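Side-chain contacts in cytochrome c552 (Thermochromatium tepidum, PDB 5ZE8), which carries five covalently attached heme c groups of low potential and probably transfers electrons in a thermophilic purple sulfur photosynthetic bacterium: residues T65-P70 and G81-E86; M88-K91 and P97-L100; C102-A107 and T113-H118. All blocks are in the same frame, centred on the assembly; numbering follows the deposited sequence.

Contact 1 (T65-P70 and G81-E86). With HEC (heme c), chain E.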
# COMPACT_ATOMS: atom_id res chain seq x y z
N THR A 65 -8.71 6.29 -7.02
CA THR A 65 -9.96 5.91 -7.64
C THR A 65 -9.67 5.21 -8.95
O THR A 65 -8.60 5.30 -9.52
CB THR A 65 -10.94 7.05 -7.89
OG1 THR A 65 -10.48 7.73 -9.06
CG2 THR A 65 -11.08 8.00 -6.72
N ALA A 66 -10.73 4.53 -9.44
CA ALA A 66 -10.67 3.92 -10.74
C ALA A 66 -10.43 4.85 -11.89
O ALA A 66 -9.98 4.38 -12.96
CB ALA A 66 -11.89 3.10 -10.91
N LEU A 67 -10.62 6.14 -11.70
CA LEU A 67 -10.27 7.18 -12.69
C LEU A 67 -8.81 7.45 -12.75
O LEU A 67 -8.30 7.85 -13.81
CB LEU A 67 -11.07 8.45 -12.39
CG LEU A 67 -12.60 8.25 -12.45
CD1 LEU A 67 -13.28 9.50 -12.02
CD2 LEU A 67 -13.01 7.80 -13.86
N SER A 68 -8.11 7.31 -11.63
CA SER A 68 -6.71 7.79 -11.54
C SER A 68 -5.65 6.73 -11.42
O SER A 68 -4.47 7.08 -11.60
CB SER A 68 -6.49 8.73 -10.36
OG SER A 68 -7.25 9.90 -10.48
N ASP A 69 -6.00 5.52 -11.06
CA ASP A 69 -5.02 4.46 -10.96
C ASP A 69 -5.45 3.42 -12.02
O ASP A 69 -6.48 2.75 -11.85
CB ASP A 69 -5.10 3.80 -9.58
CG ASP A 69 -4.22 2.60 -9.48
OD1 ASP A 69 -3.59 2.23 -10.43
OD2 ASP A 69 -4.22 1.96 -8.41
N PRO A 70 -4.68 3.28 -13.09
CA PRO A 70 -5.13 2.35 -14.13
C PRO A 70 -5.11 0.88 -13.74
O PRO A 70 -5.86 0.08 -14.27
CB PRO A 70 -4.12 2.62 -15.26
CG PRO A 70 -2.95 3.04 -14.55
CD PRO A 70 -3.34 3.79 -13.35
N GLY A 81 -17.80 -2.14 -12.74
CA GLY A 81 -18.30 -1.46 -13.94
C GLY A 81 -17.75 -0.09 -14.11
O GLY A 81 -16.64 0.23 -13.64
N ASP A 82 -18.46 0.75 -14.86
CA ASP A 82 -17.94 2.06 -15.24
C ASP A 82 -17.82 2.99 -14.02
O ASP A 82 -18.82 3.24 -13.36
CB ASP A 82 -18.91 2.67 -16.22
CG ASP A 82 -18.43 3.90 -16.90
OD1 ASP A 82 -17.64 4.72 -16.35
OD2 ASP A 82 -18.88 4.07 -18.10
N PRO A 83 -16.64 3.57 -13.75
CA PRO A 83 -16.55 4.53 -12.65
C PRO A 83 -17.18 5.87 -12.91
O PRO A 83 -17.24 6.68 -11.99
CB PRO A 83 -15.03 4.74 -12.51
CG PRO A 83 -14.50 4.38 -13.82
CD PRO A 83 -15.35 3.34 -14.40
N THR A 84 -17.70 6.09 -14.13
CA THR A 84 -18.41 7.32 -14.47
C THR A 84 -19.93 7.10 -14.49
O THR A 84 -20.65 7.99 -14.92
CB THR A 84 -18.03 7.86 -15.81
OG1 THR A 84 -18.29 6.85 -16.76
CG2 THR A 84 -16.59 8.24 -15.82
N ALA A 85 -20.39 5.98 -13.96
CA ALA A 85 -21.83 5.65 -13.93
C ALA A 85 -22.38 5.69 -12.49
O ALA A 85 -21.75 5.10 -11.60
CB ALA A 85 -22.09 4.33 -14.60
N GLU A 86 -23.59 6.26 -12.31
CA GLU A 86 -24.36 6.09 -11.07
C GLU A 86 -25.00 4.72 -11.00
O GLU A 86 -25.22 4.05 -12.04
CB GLU A 86 -25.43 7.20 -10.90
CG GLU A 86 -26.13 7.21 -9.55
CD GLU A 86 -25.17 7.36 -8.37
OE1 GLU A 86 -24.67 6.31 -7.88
OE2 GLU A 86 -24.97 8.54 -7.96
FE HEC E . -3.33 4.07 2.57
CHA HEC E . -2.18 3.05 -0.48
CHB HEC E . -0.14 3.99 3.82
CHC HEC E . -4.48 5.44 5.49
CHD HEC E . -6.60 3.68 1.50
NA HEC E . -1.55 3.62 1.81
C1A HEC E . -1.23 3.22 0.52
C2A HEC E . 0.19 2.99 0.38
C3A HEC E . 0.70 3.21 1.62
C4A HEC E . -0.35 3.69 2.47
CMA HEC E . 2.17 3.13 2.03
CAA HEC E . 0.89 2.46 -0.82
CBA HEC E . 1.32 3.61 -1.73
CGA HEC E . 1.96 3.06 -3.01
O1A HEC E . 1.37 2.24 -3.74
O2A HEC E . 3.07 3.52 -3.41
NB HEC E . -2.44 4.58 4.31
C1B HEC E . -1.15 4.43 4.67
C2B HEC E . -0.98 4.83 6.03
C3B HEC E . -2.17 5.24 6.51
C4B HEC E . -3.10 5.14 5.38
CMB HEC E . 0.36 4.77 6.77
CAB HEC E . -2.52 5.85 7.82
CBB HEC E . -1.67 6.95 8.20
NC HEC E . -5.12 4.49 3.32
C1C HEC E . -5.41 5.04 4.50
C2C HEC E . -6.86 5.23 4.73
C3C HEC E . -7.43 4.72 3.62
C4C HEC E . -6.38 4.26 2.73
CMC HEC E . -7.52 5.81 5.98
CAC HEC E . -8.92 4.56 3.26
CBC HEC E . -9.81 5.61 3.53
ND HEC E . -4.16 3.48 0.90
C1D HEC E . -5.52 3.35 0.63
C2D HEC E . -5.73 2.90 -0.74
C3D HEC E . -4.53 2.75 -1.30
C4D HEC E . -3.54 3.13 -0.26
CMD HEC E . -7.08 2.65 -1.29
CAD HEC E . -4.26 2.23 -2.74
CBD HEC E . -4.80 3.12 -3.82
CGD HEC E . -4.41 2.59 -5.19
O1D HEC E . -3.32 1.98 -5.42
O2D HEC E . -5.25 2.77 -6.12

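Contact 2 (M88-K91 and P97-L100). With HEC (heme c), chain C.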
# COMPACT_ATOMS: atom_id res chain seq x y z
N MET A 88 -23.93 1.81 -9.92
CA MET A 88 -23.19 0.59 -10.12
C MET A 88 -23.19 -0.28 -8.84
O MET A 88 -23.36 0.21 -7.72
CB MET A 88 -21.76 0.89 -10.50
CG MET A 88 -21.55 1.59 -11.81
SD MET A 88 -22.09 0.62 -13.26
CE MET A 88 -23.84 1.01 -13.34
N VAL A 89 -23.09 -1.58 -9.07
CA VAL A 89 -23.00 -2.61 -8.02
C VAL A 89 -21.91 -3.58 -8.39
O VAL A 89 -21.53 -3.71 -9.54
CB VAL A 89 -24.36 -3.35 -7.73
CG1 VAL A 89 -25.41 -2.38 -7.36
CG2 VAL A 89 -24.74 -4.16 -8.97
N HIS A 90 -21.45 -4.32 -7.41
CA HIS A 90 -20.54 -5.39 -7.67
C HIS A 90 -21.15 -6.48 -8.58
O HIS A 90 -22.35 -6.83 -8.44
CB HIS A 90 -20.12 -5.91 -6.33
CG HIS A 90 -18.95 -6.81 -6.38
ND1 HIS A 90 -19.05 -8.16 -6.67
CD2 HIS A 90 -17.63 -6.56 -6.17
CE1 HIS A 90 -17.83 -8.70 -6.60
NE2 HIS A 90 -16.96 -7.74 -6.31
N LYS A 91 -20.43 -6.91 -9.59
CA LYS A 91 -21.01 -7.82 -10.62
C LYS A 91 -21.35 -9.19 -10.10
O LYS A 91 -22.07 -9.93 -10.79
CB LYS A 91 -20.10 -7.94 -11.83
CG LYS A 91 -20.06 -6.69 -12.74
CD LYS A 91 -19.05 -6.90 -13.88
CE LYS A 91 -18.70 -5.63 -14.64
NZ LYS A 91 -17.59 -5.89 -15.61
N PRO A 97 -20.68 -0.90 -4.35
CA PRO A 97 -19.32 -1.44 -4.55
C PRO A 97 -18.41 -1.24 -3.32
O PRO A 97 -18.06 -0.06 -2.97
CB PRO A 97 -18.82 -0.65 -5.74
CG PRO A 97 -20.07 -0.15 -6.47
CD PRO A 97 -21.02 0.10 -5.39
N LEU A 98 -17.95 -2.33 -2.70
CA LEU A 98 -17.21 -2.23 -1.48
C LEU A 98 -15.86 -1.52 -1.70
O LEU A 98 -15.31 -0.93 -0.75
CB LEU A 98 -16.97 -3.59 -0.80
CG LEU A 98 -15.95 -4.50 -1.47
CD1 LEU A 98 -15.61 -5.64 -0.53
CD2 LEU A 98 -16.24 -5.08 -2.85
N CYS A 99 -15.32 -1.56 -2.95
CA CYS A 99 -14.09 -0.89 -3.28
C CYS A 99 -14.12 0.56 -2.81
O CYS A 99 -13.10 1.14 -2.46
CB CYS A 99 -13.84 -0.92 -4.77
SG CYS A 99 -14.38 -2.39 -5.68
N LEU A 100 -15.29 1.22 -2.97
CA LEU A 100 -15.37 2.65 -2.76
C LEU A 100 -15.14 3.03 -1.30
O LEU A 100 -14.77 4.16 -1.00
CB LEU A 100 -16.63 3.21 -3.32
CG LEU A 100 -16.91 2.93 -4.78
CD1 LEU A 100 -18.30 3.40 -5.13
CD2 LEU A 100 -15.80 3.34 -5.70
FE HEC C . -8.23 -2.20 -3.28
CHA HEC C . -4.87 -1.73 -3.89
CHB HEC C . -8.64 -3.21 -6.50
CHC HEC C . -11.42 -2.99 -2.64
CHD HEC C . -7.84 -1.20 -0.07
NA HEC C . -7.09 -2.46 -4.86
C1A HEC C . -5.68 -2.19 -4.93
C2A HEC C . -5.14 -2.65 -6.18
C3A HEC C . -6.17 -3.09 -6.90
C4A HEC C . -7.34 -2.99 -6.08
CMA HEC C . -6.14 -3.69 -8.27
CAA HEC C . -3.74 -2.49 -6.65
CBA HEC C . -3.59 -1.03 -7.17
CGA HEC C . -2.25 -0.60 -7.66
O1A HEC C . -2.03 0.54 -8.21
O2A HEC C . -1.22 -1.35 -7.55
NB HEC C . -9.77 -2.89 -4.44
C1B HEC C . -9.75 -3.18 -5.72
C2B HEC C . -11.08 -3.48 -6.14
C3B HEC C . -11.93 -3.51 -5.08
C4B HEC C . -11.03 -3.13 -3.95
CMB HEC C . -11.42 -3.82 -7.56
CAB HEC C . -13.35 -3.83 -4.95
CBB HEC C . -13.81 -4.99 -5.63
NC HEC C . -9.39 -2.13 -1.67
C1C HEC C . -10.73 -2.57 -1.54
C2C HEC C . -11.21 -2.41 -0.21
C3C HEC C . -10.20 -1.83 0.52
C4C HEC C . -9.09 -1.67 -0.42
CMC HEC C . -12.59 -2.72 0.25
CAC HEC C . -10.18 -1.45 1.95
CBC HEC C . -10.52 -2.49 2.85
ND HEC C . -6.72 -1.54 -2.24
C1D HEC C . -6.71 -1.13 -0.95
C2D HEC C . -5.40 -0.74 -0.50
C3D HEC C . -4.57 -0.95 -1.52
C4D HEC C . -5.40 -1.45 -2.62
CMD HEC C . -5.06 -0.29 0.88
CAD HEC C . -3.06 -0.66 -1.57
CBD HEC C . -2.42 -1.96 -1.24
CGD HEC C . -0.89 -1.93 -1.30
O1D HEC C . -0.26 -0.91 -1.39
O2D HEC C . -0.25 -3.03 -1.33

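Contact 3 (C102-A107 and T113-H118). With HEC (heme c), chain C.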
# COMPACT_ATOMS: atom_id res chain seq x y z
N CYS A 102 -12.91 2.26 0.62
CA CYS A 102 -11.43 2.46 0.79
C CYS A 102 -10.83 3.33 -0.30
O CYS A 102 -9.98 4.14 -0.02
CB CYS A 102 -10.60 1.17 0.85
SG CYS A 102 -11.28 0.05 2.18
N HIS A 103 -11.28 3.13 -1.56
CA HIS A 103 -10.68 3.81 -2.74
C HIS A 103 -11.35 5.13 -3.07
O HIS A 103 -10.74 5.95 -3.76
CB HIS A 103 -10.72 2.93 -3.97
CG HIS A 103 -9.78 1.76 -3.98
ND1 HIS A 103 -8.56 1.83 -4.64
CD2 HIS A 103 -9.87 0.48 -3.44
CE1 HIS A 103 -7.94 0.67 -4.48
NE2 HIS A 103 -8.69 -0.17 -3.77
N ALA A 104 -12.61 5.36 -2.66
CA ALA A 104 -13.28 6.62 -2.95
C ALA A 104 -14.18 6.96 -1.76
O ALA A 104 -15.40 7.03 -1.89
CB ALA A 104 -14.00 6.59 -4.27
N PRO A 105 -13.57 7.19 -0.59
CA PRO A 105 -14.34 7.29 0.62
C PRO A 105 -15.42 8.30 0.63
O PRO A 105 -16.51 8.05 1.17
CB PRO A 105 -13.27 7.50 1.73
CG PRO A 105 -12.08 7.98 0.98
CD PRO A 105 -12.12 7.26 -0.32
N ASN A 106 -15.21 9.50 0.04
CA ASN A 106 -16.29 10.46 0.09
C ASN A 106 -17.45 10.14 -0.82
O ASN A 106 -18.58 10.54 -0.49
CB ASN A 106 -15.75 11.83 -0.24
CG ASN A 106 -14.59 12.25 0.70
OD1 ASN A 106 -14.64 12.10 1.96
ND2 ASN A 106 -13.58 12.91 0.09
N ALA A 107 -17.18 9.39 -1.85
CA ALA A 107 -18.28 8.88 -2.74
C ALA A 107 -19.08 7.84 -1.96
O ALA A 107 -20.28 7.93 -1.95
CB ALA A 107 -17.73 8.31 -4.03
N THR A 113 -21.79 6.13 -6.88
CA THR A 113 -20.79 5.40 -7.63
C THR A 113 -20.26 6.21 -8.81
O THR A 113 -19.37 5.74 -9.50
CB THR A 113 -21.22 3.99 -8.08
OG1 THR A 113 -22.25 4.10 -9.12
CG2 THR A 113 -21.82 3.25 -6.93
N LYS A 114 -20.76 7.43 -8.99
CA LYS A 114 -20.33 8.24 -10.13
C LYS A 114 -19.19 9.12 -9.72
O LYS A 114 -19.36 10.20 -9.15
CB LYS A 114 -21.54 9.10 -10.65
CG LYS A 114 -21.14 9.83 -11.93
CD LYS A 114 -22.36 10.40 -12.63
CE LYS A 114 -21.98 11.45 -13.69
NZ LYS A 114 -20.99 10.95 -14.64
N LEU A 115 -18.00 8.57 -9.94
CA LEU A 115 -16.80 9.11 -9.29
C LEU A 115 -16.34 10.40 -9.93
O LEU A 115 -15.54 11.12 -9.34
CB LEU A 115 -15.70 8.06 -9.33
CG LEU A 115 -16.06 6.75 -8.61
CD1 LEU A 115 -14.90 5.78 -8.68
CD2 LEU A 115 -16.61 6.99 -7.19
N ASP A 116 -16.80 10.71 -11.16
CA ASP A 116 -16.32 11.91 -11.82
C ASP A 116 -17.16 13.12 -11.55
O ASP A 116 -16.89 14.18 -12.07
CB ASP A 116 -16.18 11.74 -13.35
CG ASP A 116 -17.43 11.40 -14.07
OD1 ASP A 116 -18.40 11.01 -13.45
OD2 ASP A 116 -17.35 11.49 -15.36
N ALA A 117 -18.17 12.99 -10.74
CA ALA A 117 -19.12 14.07 -10.52
C ALA A 117 -18.71 15.21 -9.66
O ALA A 117 -19.34 16.29 -9.76
CB ALA A 117 -20.38 13.49 -9.96
N HIS A 118 -17.68 15.04 -8.81
CA HIS A 118 -17.37 16.03 -7.84
C HIS A 118 -15.93 15.85 -7.38
O HIS A 118 -15.52 14.71 -7.33
CB HIS A 118 -18.35 15.97 -6.68
CG HIS A 118 -18.27 17.12 -5.76
ND1 HIS A 118 -17.33 17.20 -4.77
CD2 HIS A 118 -19.09 18.20 -5.57
CE1 HIS A 118 -17.50 18.31 -4.07
NE2 HIS A 118 -18.59 18.92 -4.53
FE HEC C . -8.23 -2.20 -3.28
CHA HEC C . -4.87 -1.73 -3.89
CHB HEC C . -8.64 -3.21 -6.50
CHC HEC C . -11.42 -2.99 -2.64
CHD HEC C . -7.84 -1.20 -0.07
NA HEC C . -7.09 -2.46 -4.86
C1A HEC C . -5.68 -2.19 -4.93
C2A HEC C . -5.14 -2.65 -6.18
C3A HEC C . -6.17 -3.09 -6.90
C4A HEC C . -7.34 -2.99 -6.08
CMA HEC C . -6.14 -3.69 -8.27
CAA HEC C . -3.74 -2.49 -6.65
CBA HEC C . -3.59 -1.03 -7.17
CGA HEC C . -2.25 -0.60 -7.66
O1A HEC C . -2.03 0.54 -8.21
O2A HEC C . -1.22 -1.35 -7.55
NB HEC C . -9.77 -2.89 -4.44
C1B HEC C . -9.75 -3.18 -5.72
C2B HEC C . -11.08 -3.48 -6.14
C3B HEC C . -11.93 -3.51 -5.08
C4B HEC C . -11.03 -3.13 -3.95
CMB HEC C . -11.42 -3.82 -7.56
CAB HEC C . -13.35 -3.83 -4.95
CBB HEC C . -13.81 -4.99 -5.63
NC HEC C . -9.39 -2.13 -1.67
C1C HEC C . -10.73 -2.57 -1.54
C2C HEC C . -11.21 -2.41 -0.21
C3C HEC C . -10.20 -1.83 0.52
C4C HEC C . -9.09 -1.67 -0.42
CMC HEC C . -12.59 -2.72 0.25
CAC HEC C . -10.18 -1.45 1.95
CBC HEC C . -10.52 -2.49 2.85
ND HEC C . -6.72 -1.54 -2.24
C1D HEC C . -6.71 -1.13 -0.95
C2D HEC C . -5.40 -0.74 -0.50
C3D HEC C . -4.57 -0.95 -1.52
C4D HEC C . -5.40 -1.45 -2.62
CMD HEC C . -5.06 -0.29 0.88
CAD HEC C . -3.06 -0.66 -1.57
CBD HEC C . -2.42 -1.96 -1.24
CGD HEC C . -0.89 -1.93 -1.30
O1D HEC C . -0.26 -0.91 -1.39
O2D HEC C . -0.25 -3.03 -1.33

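Contact 1 (T65-P70 and G81-E86)
The pyrrolidine ring of Pro83 turns its CB and CG atoms to Ala66 and Leu67, while Tyr76 and Gln77 of helix 70-79 touch the same proline from the chain that links the two loops. Pro83 CB rests against Ala66 CB at 3.9 Å. Pro83 CG comes nearest to Leu67, whose CD2 lies 3.7 Å from it with Pro83 CB little farther, the two side chains crossing at a slant. With CG of Leu67 anti to the carbonyl carbon (chi1 -60°) and CD1 taking the extended position, the other methyl, CD2, is turned to the proline. The same CD2 also brushes Thr84 CG2, at 4.1 Å, so one leucine branch spans two consecutive residues of the opposing loop. Both loops hold their shape internally. In 65-70, Thr65 OG1 accepts from Leu67 N at 3.1 Å, an ST turn with a rather bent bond of 139°, and Thr65 O takes the backbone N-H groups of both Ser68 and Asp69. In 81-86, a type I turn from Asp82 to Ala85 presents Pro83 and Thr84 at its two central positions. At the far end of 65-70, Asp69, at the N-cap of helix 70-79, accepts from Ile71 N through OD1. Its other oxygen, OD2, sits 2.6 Å from propionate atom O2D of the heme of chain E. The contact therefore joins the loops before and after helix 70-79 by aliphatic packing at the surface, with no hydrogen bond between them. The acidic chemistry lies at Asp69, close to propionates of two hemes; Asp69 OD2 and O2D approach so closely that one acid group of this pair probably carries a proton.

Contact 2 (M88-K91 and P97-L100)
Pro97 is pressed against the Met88 carbonyl, its CD lying 3.3 Å from Met88 O and its CG 3.5 Å from the same oxygen. This is the close part of the contact, backed by Tyr76, Val80 and Thr113 around the buried proline ring. Toward solvent the fit is slacker: Val89 is exposed and directs its side chain away, and the Met88 side chain meets Pro97 only through CB, at 4.5 Å from Pro97 CG. His90 and Leu98 make the second, lighter touch, His90 CD2 to Leu98 CD2 at 3.9 Å. Leu98 CG stands between its backbone N and carbonyl carbon (chi1 73°), which brings CD2 to both the imidazole and CBB of the heme of chain C, 3.7 Å away. That same CBB lies at the edge of the His90 ring, near its plane. At Pro97, an alanine would lack CG and CD and would probably leave a gap beside the Met88 carbonyl and let the two arms of the loop shift against each other. Next to Leu98, Cys99 SG is bonded to CAB of the same heme at 1.9 Å, the first thioether of a CXXCH motif, the heme-attachment signature of c-type cytochromes.

Contact 3 (C102-A107 and T113-H118)
Ala104 and Ala107, which both meet Leu115, follow the Cys-His end of a CXXCH heme-binding motif. Cys102 opens the segment with the second thioether, its SG bonded to CAC of the heme of chain C at 1.9 Å. His103 follows as an axial ligand, NE2 binding the iron of the same heme at 2.1 Å, with its ND1 hydrogen-bonded as well and its ring stacked on that of His72. At Ala104 the chain leaves helix 100-103 and takes the N-cap position of helix 105-109; its methyl points to Leu115, CB to CD2 at 3.9 Å. Pro105 and Asn106 turn to other neighbours: the proline packs on Ala129 and Ile150, and Asn106 ND2 donates to Ala120 O and Asn126 OD1. One turn on, Ala107 points back to the leucine. In 113-118, Lys114 NZ forms a salt bridge with Asp116 OD1, met on the syn side of the carboxylate. Between these two, Leu115 has CG anti to the carbonyl carbon (chi1 -60°) and CD1 in the extended position, which leaves CD2 as the methyl turned to the alanines. That single methyl touches both, and CD2 approaches Ala107 CB to 3.6 Å.

In the fold
The three contacts follow one another along the chain and cluster in space, with the centres of contacts 1 and 3 about 9 Å apart and that of contact 2 about 11 Å from each. Thr113 of contact 3 ties them together: its OG1 lies 2.7 Å from Ala85 O of contact 1 and 3.0 Å from Met88 N of contact 2, both hydrogen bonds. A backbone bond from Leu115 N to Pro83 O, 2.9 Å, also joins contacts 1 and 3, and Leu100 packs on Leu115 and Thr113. Contacts 2 and 3 meet at the heme of chain C, on which contact 3 also places the axial histidine, whereas contact 1 reaches the heme of chain E, and a second heme, through Asp69.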